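PDB 3I4K: muconate lactonizing enzyme from Corynebacterium glutamicum, which belongs to the enolase superfamily, pairing an N-terminal capping domain with a TIM-barrel-like domain that holds a magnesium ion. Local coordinates for residues 11-16 / 68-73; 24-29 / 58-63; 62-67 / 103-108; 280-285 / 315-320. One frame throughout, in Å; residues are numbered along the deposited sequence.

Contact 1 (11-16 / 68-73); sequences VESRIL and TMKALV
Lys70 of helix 66-81 reaches across to strand 8-25 and grips Ser13 twice. Both bonds come from its ammonium group. Lys70 NZ donates to the backbone carbonyl Ser13 O over 2.7 Å and to the hydroxyl Ser13 OG over 2.8 Å. The carbonyl is met from a tilted direction, with the donor 32° off its plane. The chain of Lys70 leaves the helix with CG anti to the backbone N (chi1 -175°) and runs extended. A bend at chi4 (56°) then turns NZ onto the serine. Asp74, one helical turn after Lys70, completes the cluster: it forms a salt bridge with Lys70 NZ and a hydrogen bond with Ser13 OG. The ammonium group thus has three partners, which probably hold it in place and favour its charged form.

The segments belong to the N-terminal domain of the enolase superfamily, where a three-stranded antiparallel sheet packs against helices. Strand 11-16 is an edge strand within this chain, and helix 68-73 runs nearly antiparallel to it. Their axes are 9.1 Å apart.

Apolar contacts lie on both sides of the polar grip. Ile15 lies roughly square across the lysine chain, with Ile15 CG1 3.8 Å from Lys70 CD. Farther along the helix, Val73 CG1 approaches Ser13 CB at 4.4 Å, a looser contact.

A separate salt bridge lies within the strand, on side chains that leave it away from the helix. Arg14 directs NH1 and NH2 end-on to the single atom Glu12 OE1, from one face of the carboxylate. The shorter bond, Arg14 NH2 to Glu12 OE1, measures 2.9 Å.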
# COMPACT_ATOMS: atom_id res chain seq x y z
N VAL A 11 0.21 -25.73 9.51
CA VAL A 11 1.08 -25.12 8.51
C VAL A 11 2.29 -26.03 8.36
O VAL A 11 2.98 -26.32 9.34
CB VAL A 11 1.57 -23.72 8.95
CG1 VAL A 11 0.46 -22.70 8.80
CG2 VAL A 11 2.01 -23.78 10.38
N GLU A 12 2.55 -26.50 7.14
CA GLU A 12 3.69 -27.38 6.89
C GLU A 12 4.67 -26.72 5.93
O GLU A 12 4.29 -25.86 5.14
CB GLU A 12 3.22 -28.70 6.27
CG GLU A 12 2.15 -29.45 7.05
CD GLU A 12 1.80 -30.79 6.40
OE1 GLU A 12 1.54 -30.81 5.17
OE2 GLU A 12 1.78 -31.81 7.12
N SER A 13 5.93 -27.14 6.00
CA SER A 13 6.97 -26.60 5.12
C SER A 13 7.80 -27.74 4.54
O SER A 13 8.35 -28.56 5.28
CB SER A 13 7.87 -25.63 5.89
OG SER A 13 8.56 -26.28 6.95
N ARG A 14 7.90 -27.77 3.22
CA ARG A 14 8.67 -28.81 2.54
C ARG A 14 9.78 -28.21 1.70
O ARG A 14 9.56 -27.27 0.94
CB ARG A 14 7.76 -29.63 1.61
CG ARG A 14 6.65 -30.41 2.30
CD ARG A 14 5.80 -31.15 1.28
NE ARG A 14 4.81 -32.02 1.92
CZ ARG A 14 3.78 -31.58 2.64
NH1 ARG A 14 3.59 -30.28 2.82
NH2 ARG A 14 2.95 -32.45 3.20
N ILE A 15 10.99 -28.76 1.84
CA ILE A 15 12.11 -28.28 1.06
C ILE A 15 12.11 -29.06 -0.25
O ILE A 15 12.15 -30.29 -0.25
CB ILE A 15 13.45 -28.53 1.78
CG1 ILE A 15 13.50 -27.72 3.07
CG2 ILE A 15 14.61 -28.17 0.85
CD1 ILE A 15 14.80 -27.87 3.85
N LEU A 16 12.06 -28.34 -1.37
CA LEU A 16 12.05 -28.98 -2.67
C LEU A 16 13.29 -28.61 -3.48
O LEU A 16 13.65 -27.44 -3.59
CB LEU A 16 10.81 -28.56 -3.46
CG LEU A 16 9.45 -28.72 -2.78
CD1 LEU A 16 8.37 -28.48 -3.82
CD2 LEU A 16 9.31 -30.11 -2.17
N THR A 68 17.45 -22.15 6.48
CA THR A 68 17.21 -21.04 7.40
C THR A 68 15.74 -20.70 7.49
O THR A 68 15.23 -20.41 8.57
CB THR A 68 17.99 -19.79 6.92
OG1 THR A 68 19.21 -19.69 7.66
CG2 THR A 68 17.17 -18.53 7.08
N MSE A 69 15.05 -20.73 6.36
CA MSE A 69 13.64 -20.39 6.34
C MSE A 69 12.75 -21.45 6.99
O MSE A 69 11.74 -21.12 7.63
CB MSE A 69 13.19 -20.12 4.91
CG MSE A 69 13.82 -18.85 4.33
SE MSE A 69 13.32 -18.49 2.49
CE MSE A 69 14.72 -19.42 1.56
N LYS A 70 13.13 -22.71 6.85
CA LYS A 70 12.33 -23.78 7.45
C LYS A 70 12.46 -23.71 8.97
O LYS A 70 11.48 -23.89 9.69
CB LYS A 70 12.78 -25.15 6.92
CG LYS A 70 11.91 -26.31 7.41
CD LYS A 70 12.25 -27.60 6.68
CE LYS A 70 11.54 -28.79 7.30
NZ LYS A 70 10.06 -28.61 7.35
N ALA A 71 13.66 -23.44 9.46
CA ALA A 71 13.85 -23.36 10.90
C ALA A 71 13.00 -22.22 11.47
O ALA A 71 12.41 -22.34 12.55
CB ALA A 71 15.33 -23.14 11.22
N LEU A 72 12.93 -21.11 10.74
CA LEU A 72 12.14 -19.97 11.20
C LEU A 72 10.63 -20.19 11.02
O LEU A 72 9.85 -19.90 11.93
CB LEU A 72 12.60 -18.69 10.50
CG LEU A 72 13.97 -18.17 10.99
CD1 LEU A 72 14.43 -16.99 10.14
CD2 LEU A 72 13.86 -17.77 12.45
N VAL A 73 10.22 -20.69 9.86
CA VAL A 73 8.81 -20.94 9.61
C VAL A 73 8.30 -21.98 10.60
O VAL A 73 7.32 -21.75 11.32
CB VAL A 73 8.56 -21.47 8.18
CG1 VAL A 73 7.11 -21.90 8.03
CG2 VAL A 73 8.90 -20.40 7.15

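Contact 2 (24-29 / 58-63); sequences HGFATT and GPWWGG. With ACY (acetic acid), chain I.
Phe26 and Trp60 form the tight part of this contact. Trp60 CZ2 sits over one face of the Phe26 ring, toward its rim. Trp60 CZ2 comes within 3.4 Å of Phe26 CD1. The pair is oblique, with the two ring planes at 44° and the centroids 4.7 Å apart. Phe26 CB adds an off-centre CH-pi contact to the six-membered ring of Trp60. The indole is held out toward the 24-29 segment because Trp60 CG sits between the backbone N and the carbonyl carbon (chi1 66°).

The other side is looser and more open to solvent. Thr29 OG1 lies over a face of the Trp60 indole. It is 3.5 Å from Trp60 NE1, but the angle is too poor for a hydrogen bond. The indole N-H instead makes a weak bond to the carbonyl of Pro56. Exposed Thr28 only brushes the ring system: its OG1 is 4.4 Å from Trp60 CE3. On the opposite indole face sits Trp61 CB, over the centre.

Trp61 points its own N-H elsewhere. Its NE1 donates a nearly straight bond of 2.8 Å to O of a bound acetic acid, which also accepts from Lys169. The side chain of Trp60 is about 7 Å from the magnesium ion. Two loops of the N-terminal domain thus meet above the barrel near its metal, consistent with the capping arrangement of the enolase superfamily.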
# COMPACT_ATOMS: atom_id res chain seq x y z
N HIS A 24 22.89 -22.49 -13.96
CA HIS A 24 22.66 -21.05 -13.87
C HIS A 24 23.76 -20.45 -13.00
O HIS A 24 23.74 -20.58 -11.78
CB HIS A 24 21.27 -20.78 -13.26
CG HIS A 24 20.64 -19.53 -13.76
ND1 HIS A 24 20.45 -19.27 -15.10
CD2 HIS A 24 20.16 -18.44 -13.10
CE1 HIS A 24 19.89 -18.08 -15.24
NE2 HIS A 24 19.70 -17.56 -14.04
N GLY A 25 24.71 -19.78 -13.65
CA GLY A 25 25.82 -19.21 -12.92
C GLY A 25 25.70 -17.75 -12.51
O GLY A 25 25.33 -16.89 -13.32
N PHE A 26 26.04 -17.48 -11.26
CA PHE A 26 26.01 -16.13 -10.71
C PHE A 26 27.44 -15.64 -10.52
O PHE A 26 28.41 -16.30 -10.92
CB PHE A 26 25.30 -16.12 -9.36
CG PHE A 26 23.86 -16.58 -9.42
CD1 PHE A 26 22.84 -15.67 -9.66
CD2 PHE A 26 23.53 -17.92 -9.22
CE1 PHE A 26 21.51 -16.08 -9.71
CE2 PHE A 26 22.21 -18.34 -9.27
CZ PHE A 26 21.20 -17.42 -9.51
N ALA A 27 27.58 -14.48 -9.89
CA ALA A 27 28.88 -13.88 -9.65
C ALA A 27 29.84 -14.79 -8.89
O ALA A 27 31.01 -14.88 -9.22
CB ALA A 27 28.72 -12.55 -8.91
N THR A 28 29.33 -15.47 -7.87
CA THR A 28 30.20 -16.31 -7.06
C THR A 28 29.76 -17.75 -6.86
O THR A 28 30.44 -18.53 -6.18
CB THR A 28 30.41 -15.68 -5.68
OG1 THR A 28 29.18 -15.77 -4.95
CG2 THR A 28 30.80 -14.20 -5.83
N THR A 29 28.63 -18.12 -7.44
CA THR A 29 28.12 -19.48 -7.33
C THR A 29 27.51 -19.90 -8.66
O THR A 29 27.42 -19.11 -9.59
CB THR A 29 27.02 -19.62 -6.23
OG1 THR A 29 25.92 -18.75 -6.54
CG2 THR A 29 27.58 -19.27 -4.86
N GLY A 58 21.03 -19.72 -3.27
CA GLY A 58 21.48 -20.01 -1.92
C GLY A 58 21.62 -18.78 -1.02
O GLY A 58 21.21 -17.68 -1.40
N PRO A 59 22.20 -18.94 0.17
CA PRO A 59 22.36 -17.81 1.08
C PRO A 59 23.39 -16.76 0.65
O PRO A 59 23.58 -15.76 1.34
CB PRO A 59 22.72 -18.48 2.40
CG PRO A 59 23.49 -19.69 1.95
CD PRO A 59 22.65 -20.20 0.80
N TRP A 60 24.03 -16.97 -0.50
CA TRP A 60 25.02 -16.01 -0.99
C TRP A 60 24.34 -14.70 -1.37
O TRP A 60 24.95 -13.63 -1.32
CB TRP A 60 25.74 -16.55 -2.23
CG TRP A 60 24.82 -16.70 -3.41
CD1 TRP A 60 24.01 -17.77 -3.70
CD2 TRP A 60 24.51 -15.70 -4.39
NE1 TRP A 60 23.21 -17.49 -4.79
CE2 TRP A 60 23.50 -16.23 -5.23
CE3 TRP A 60 24.99 -14.40 -4.64
CZ2 TRP A 60 22.96 -15.50 -6.30
CZ3 TRP A 60 24.45 -13.68 -5.70
CH2 TRP A 60 23.45 -14.24 -6.52
N TRP A 61 23.06 -14.78 -1.75
CA TRP A 61 22.33 -13.59 -2.16
C TRP A 61 22.06 -12.64 -0.99
O TRP A 61 22.40 -11.46 -1.06
CB TRP A 61 21.00 -13.98 -2.82
CG TRP A 61 20.39 -12.87 -3.65
CD1 TRP A 61 20.50 -12.70 -5.00
CD2 TRP A 61 19.63 -11.76 -3.16
NE1 TRP A 61 19.86 -11.55 -5.38
CE2 TRP A 61 19.32 -10.95 -4.28
CE3 TRP A 61 19.20 -11.36 -1.89
CZ2 TRP A 61 18.58 -9.77 -4.17
CZ3 TRP A 61 18.46 -10.18 -1.78
CH2 TRP A 61 18.16 -9.40 -2.91
N GLY A 62 21.47 -13.14 0.09
CA GLY A 62 21.17 -12.27 1.21
C GLY A 62 21.25 -12.83 2.61
O GLY A 62 20.87 -12.15 3.57
N GLY A 63 21.72 -14.06 2.76
CA GLY A 63 21.84 -14.62 4.10
C GLY A 63 20.76 -15.59 4.54
O GLY A 63 20.87 -16.22 5.60
C ACY I . 18.48 -11.47 -8.86
O ACY I . 19.36 -11.05 -8.13
OXT ACY I . 17.86 -10.66 -9.71
CH3 ACY I . 18.07 -12.92 -8.81

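Contact 3 (62-67 / 103-108); sequences GGESVE and ARYAKA
The carboxylate of Glu64 meets the Tyr105 ring at its edge, with Glu64 OE1 near the ring plane and 3.4 Å from Tyr105 CD2. The two planes stand 72° apart, and Glu64 also packs against Tyr105 CB. Beyond this contact, the Tyr105 ring makes an edge-to-face pair with Trp255 of the barrel domain.

The same carboxylate bridges two successive amides in the first turn of helix 104-121. Tyr105 N donates to Glu64 OE1 over 3.2 Å, and Ala106 N donates to Glu64 OE2 over 3.1 Å. Both oxygens are met on the syn side, somewhat tilted out of the carboxylate plane. The N-H...O angles are 143° and 138°, so neither bond is straight. Having one bond on each oxygen limits rotation of the group. The chain of Glu64 is extended beyond CG, which lets it span the gap from its loop. The buried negative charge faces the helix N terminus and is probably stabilised by the helix dipole.

Ala103 holds the N-cap position, and its CA lies 3.5 Å from Glu64 OE1. At the base of the other helix, Ser65 is itself an N-cap, and its hydroxyl accepts from the backbone N of Thr68.

A glutamate far off in the sequence thus accepts from two amides at this helix start, joining the glycine-containing loop 62-65 to the helical part of the N-terminal capping domain.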
# COMPACT_ATOMS: atom_id res chain seq x y z
N GLY A 62 21.47 -13.14 0.09
CA GLY A 62 21.17 -12.27 1.21
C GLY A 62 21.25 -12.83 2.61
O GLY A 62 20.87 -12.15 3.57
N GLY A 63 21.72 -14.06 2.76
CA GLY A 63 21.84 -14.62 4.10
C GLY A 63 20.76 -15.59 4.54
O GLY A 63 20.87 -16.22 5.60
N GLU A 64 19.70 -15.69 3.75
CA GLU A 64 18.64 -16.63 4.08
C GLU A 64 18.69 -17.79 3.11
O GLU A 64 19.06 -17.62 1.95
CB GLU A 64 17.27 -15.95 3.97
CG GLU A 64 16.88 -15.18 5.20
CD GLU A 64 15.47 -14.66 5.12
OE1 GLU A 64 15.28 -13.48 4.71
OE2 GLU A 64 14.55 -15.45 5.44
N SER A 65 18.32 -18.97 3.59
CA SER A 65 18.31 -20.15 2.73
C SER A 65 17.14 -21.04 3.10
O SER A 65 16.53 -20.90 4.17
CB SER A 65 19.61 -20.94 2.87
OG SER A 65 19.67 -21.57 4.14
N VAL A 66 16.83 -21.96 2.20
CA VAL A 66 15.74 -22.89 2.42
C VAL A 66 15.85 -23.49 3.83
O VAL A 66 14.85 -23.62 4.53
CB VAL A 66 15.74 -24.00 1.34
CG1 VAL A 66 17.15 -24.57 1.16
CG2 VAL A 66 14.77 -25.09 1.71
N GLU A 67 17.07 -23.83 4.26
CA GLU A 67 17.28 -24.39 5.60
C GLU A 67 16.93 -23.36 6.67
O GLU A 67 16.22 -23.65 7.64
CB GLU A 67 18.74 -24.83 5.81
CG GLU A 67 19.25 -25.94 4.89
CD GLU A 67 19.68 -25.43 3.54
OE1 GLU A 67 20.13 -24.27 3.48
OE2 GLU A 67 19.59 -26.19 2.55
N ALA A 103 14.23 -11.38 8.41
CA ALA A 103 13.90 -12.67 7.81
C ALA A 103 12.68 -12.54 6.89
O ALA A 103 11.76 -13.35 6.96
CB ALA A 103 13.63 -13.71 8.90
N ARG A 104 12.69 -11.53 6.03
CA ARG A 104 11.57 -11.30 5.12
C ARG A 104 11.28 -12.47 4.18
O ARG A 104 10.12 -12.80 3.95
CB ARG A 104 11.83 -10.03 4.28
CG ARG A 104 11.93 -8.75 5.10
CD ARG A 104 10.67 -8.46 5.90
NE ARG A 104 10.59 -7.05 6.29
CZ ARG A 104 9.59 -6.50 6.97
NH1 ARG A 104 8.56 -7.24 7.37
NH2 ARG A 104 9.61 -5.20 7.24
N TYR A 105 12.32 -13.09 3.63
CA TYR A 105 12.10 -14.21 2.72
C TYR A 105 11.26 -15.32 3.37
O TYR A 105 10.35 -15.86 2.74
CB TYR A 105 13.44 -14.76 2.22
CG TYR A 105 14.07 -13.94 1.11
CD1 TYR A 105 13.65 -14.10 -0.21
CD2 TYR A 105 15.07 -13.02 1.38
CE1 TYR A 105 14.23 -13.36 -1.24
CE2 TYR A 105 15.66 -12.27 0.35
CZ TYR A 105 15.23 -12.45 -0.95
OH TYR A 105 15.83 -11.73 -1.98
N ALA A 106 11.56 -15.65 4.62
CA ALA A 106 10.82 -16.69 5.32
C ALA A 106 9.36 -16.26 5.50
O ALA A 106 8.44 -17.04 5.28
CB ALA A 106 11.46 -16.95 6.68
N LYS A 107 9.17 -15.00 5.90
CA LYS A 107 7.85 -14.45 6.12
C LYS A 107 7.00 -14.39 4.86
O LYS A 107 5.79 -14.61 4.90
CB LYS A 107 7.97 -13.05 6.74
CG LYS A 107 8.59 -13.04 8.14
CD LYS A 107 8.92 -11.62 8.61
CE LYS A 107 9.40 -11.60 10.05
NZ LYS A 107 9.95 -10.27 10.45
N ALA A 108 7.63 -14.10 3.72
CA ALA A 108 6.90 -14.02 2.47
C ALA A 108 6.12 -15.30 2.17
O ALA A 108 5.01 -15.26 1.64
CB ALA A 108 7.85 -13.70 1.33

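Contact 4 (280-285 / 315-320); sequences GGLLES and LQFAAS
This is a buried, mainly apolar packing contact between neighbouring helices of the barrel domain. The start of helix 282-294 meets the 315-320 part of helix 308-320, and Phe317 supplies most of the second helix's share. Its ring leaves the backbone with CG anti to N (chi1 -179°), which carries it across to the first turn of the other helix.

Ser285 lies over one face of the ring. Its CB is 3.9 Å from the centroid of the Phe317 ring and 26° off the normal, a CH-pi contact displaced toward the rim. The closest ring atom to this carbon is Phe317 CE2. The backbone joins in, with Ser285 O 3.3 Å from Phe317 CZ. Leu282 covers the base of the aromatic side chain: its CD2 touches Phe317 CB at 3.9 Å. Leu282 and Phe317 lie alongside each other, pointing opposite ways.

In the TIM-barrel-like fold of this domain, each of these helices follows a strand, 271-274 and 298-301 respectively. Leu274 of the first strand touches both Ser285 and Phe317, so the contact sits directly against the barrel wall.

The hydroxyl of Ser285 is turned back to its own helix. Ser285 OG donates to Gly281 O over 2.7 Å, and Ser285 N donates to the same oxygen over 3.1 Å. The two donors arrive from opposite faces of the carbonyl plane. Gly281 is the N-cap residue, and Asp111 of helix 104-121 accepts a hydrogen bond from Leu282 N, tying this helix start to the N-terminal domain.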
# COMPACT_ATOMS: atom_id res chain seq x y z
N GLY A 280 8.98 -9.90 1.78
CA GLY A 280 8.30 -10.51 2.90
C GLY A 280 6.79 -10.60 2.77
O GLY A 280 6.07 -10.47 3.76
N GLY A 281 6.31 -10.80 1.55
CA GLY A 281 4.87 -10.94 1.35
C GLY A 281 4.22 -10.00 0.36
O GLY A 281 4.83 -9.05 -0.15
N LEU A 282 2.95 -10.27 0.09
CA LEU A 282 2.18 -9.45 -0.83
C LEU A 282 1.80 -8.12 -0.16
O LEU A 282 1.68 -7.10 -0.83
CB LEU A 282 0.93 -10.22 -1.28
CG LEU A 282 1.22 -11.46 -2.13
CD1 LEU A 282 0.03 -12.41 -2.09
CD2 LEU A 282 1.51 -11.02 -3.58
N LEU A 283 1.60 -8.13 1.15
CA LEU A 283 1.26 -6.88 1.84
C LEU A 283 2.46 -5.93 1.77
O LEU A 283 2.32 -4.78 1.37
CB LEU A 283 0.86 -7.13 3.31
CG LEU A 283 -0.35 -8.04 3.59
CD1 LEU A 283 -0.67 -8.02 5.08
CD2 LEU A 283 -1.56 -7.59 2.79
N GLU A 284 3.63 -6.42 2.16
CA GLU A 284 4.84 -5.60 2.13
C GLU A 284 5.13 -5.11 0.73
O GLU A 284 5.51 -3.95 0.54
CB GLU A 284 6.04 -6.38 2.66
CG GLU A 284 5.99 -6.60 4.16
CD GLU A 284 5.88 -5.29 4.94
OE1 GLU A 284 6.79 -4.45 4.80
OE2 GLU A 284 4.90 -5.11 5.68
N SER A 285 4.94 -5.98 -0.26
CA SER A 285 5.17 -5.63 -1.65
C SER A 285 4.30 -4.44 -2.08
O SER A 285 4.73 -3.62 -2.89
CB SER A 285 4.88 -6.83 -2.56
OG SER A 285 5.83 -7.86 -2.38
N LEU A 315 2.77 -12.87 -10.06
CA LEU A 315 2.00 -12.45 -11.23
C LEU A 315 0.66 -11.87 -10.78
O LEU A 315 0.11 -10.96 -11.42
CB LEU A 315 1.80 -13.63 -12.20
CG LEU A 315 3.01 -14.04 -13.04
CD1 LEU A 315 2.74 -15.38 -13.69
CD2 LEU A 315 3.31 -12.98 -14.10
N GLN A 316 0.12 -12.40 -9.69
CA GLN A 316 -1.14 -11.90 -9.16
C GLN A 316 -0.87 -10.48 -8.65
O GLN A 316 -1.73 -9.60 -8.76
CB GLN A 316 -1.62 -12.78 -8.00
CG GLN A 316 -2.00 -14.20 -8.42
CD GLN A 316 -3.35 -14.29 -9.13
OE1 GLN A 316 -3.61 -15.25 -9.85
NE2 GLN A 316 -4.20 -13.30 -8.91
N PHE A 317 0.33 -10.27 -8.11
CA PHE A 317 0.70 -8.96 -7.60
C PHE A 317 0.80 -8.00 -8.78
O PHE A 317 0.22 -6.93 -8.75
CB PHE A 317 2.03 -9.01 -6.84
CG PHE A 317 2.44 -7.67 -6.28
CD1 PHE A 317 3.34 -6.86 -6.97
CD2 PHE A 317 1.87 -7.19 -5.10
CE1 PHE A 317 3.66 -5.57 -6.50
CE2 PHE A 317 2.18 -5.91 -4.62
CZ PHE A 317 3.08 -5.10 -5.33
N ALA A 318 1.53 -8.41 -9.81
CA ALA A 318 1.68 -7.57 -10.98
C ALA A 318 0.33 -7.28 -11.64
O ALA A 318 0.12 -6.21 -12.21
CB ALA A 318 2.61 -8.23 -11.98
N ALA A 319 -0.58 -8.25 -11.57
CA ALA A 319 -1.90 -8.08 -12.18
C ALA A 319 -2.71 -6.98 -11.51
O ALA A 319 -3.54 -6.33 -12.16
CB ALA A 319 -2.67 -9.40 -12.13
N SER A 320 -2.47 -6.77 -10.23
CA SER A 320 -3.22 -5.79 -9.45
C SER A 320 -2.44 -4.53 -9.08
O SER A 320 -2.97 -3.64 -8.42
CB SER A 320 -3.71 -6.44 -8.17
OG SER A 320 -2.62 -6.85 -7.37

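How the contacts relate
From the N terminus, strand 8-25 enters contact 1 first and then contact 2. Contact 1 closes the longer loop, by joining 11-16 to helix 66-81, and contact 2 is nested inside it. Contact 3 opens at Gly62 and Gly63, which it shares with contact 2, and it crosses contact 1 along the chain. Contacts 1 and 3 meet through Met69, which packs on Glu64 and Tyr105. These three tie the sheet, loops and helices of the N-terminal domain together. Contact 4 follows in series within the barrel domain. It touches contact 3 where Ala108 packs on Gly280 and Gly281, so the two domains join there.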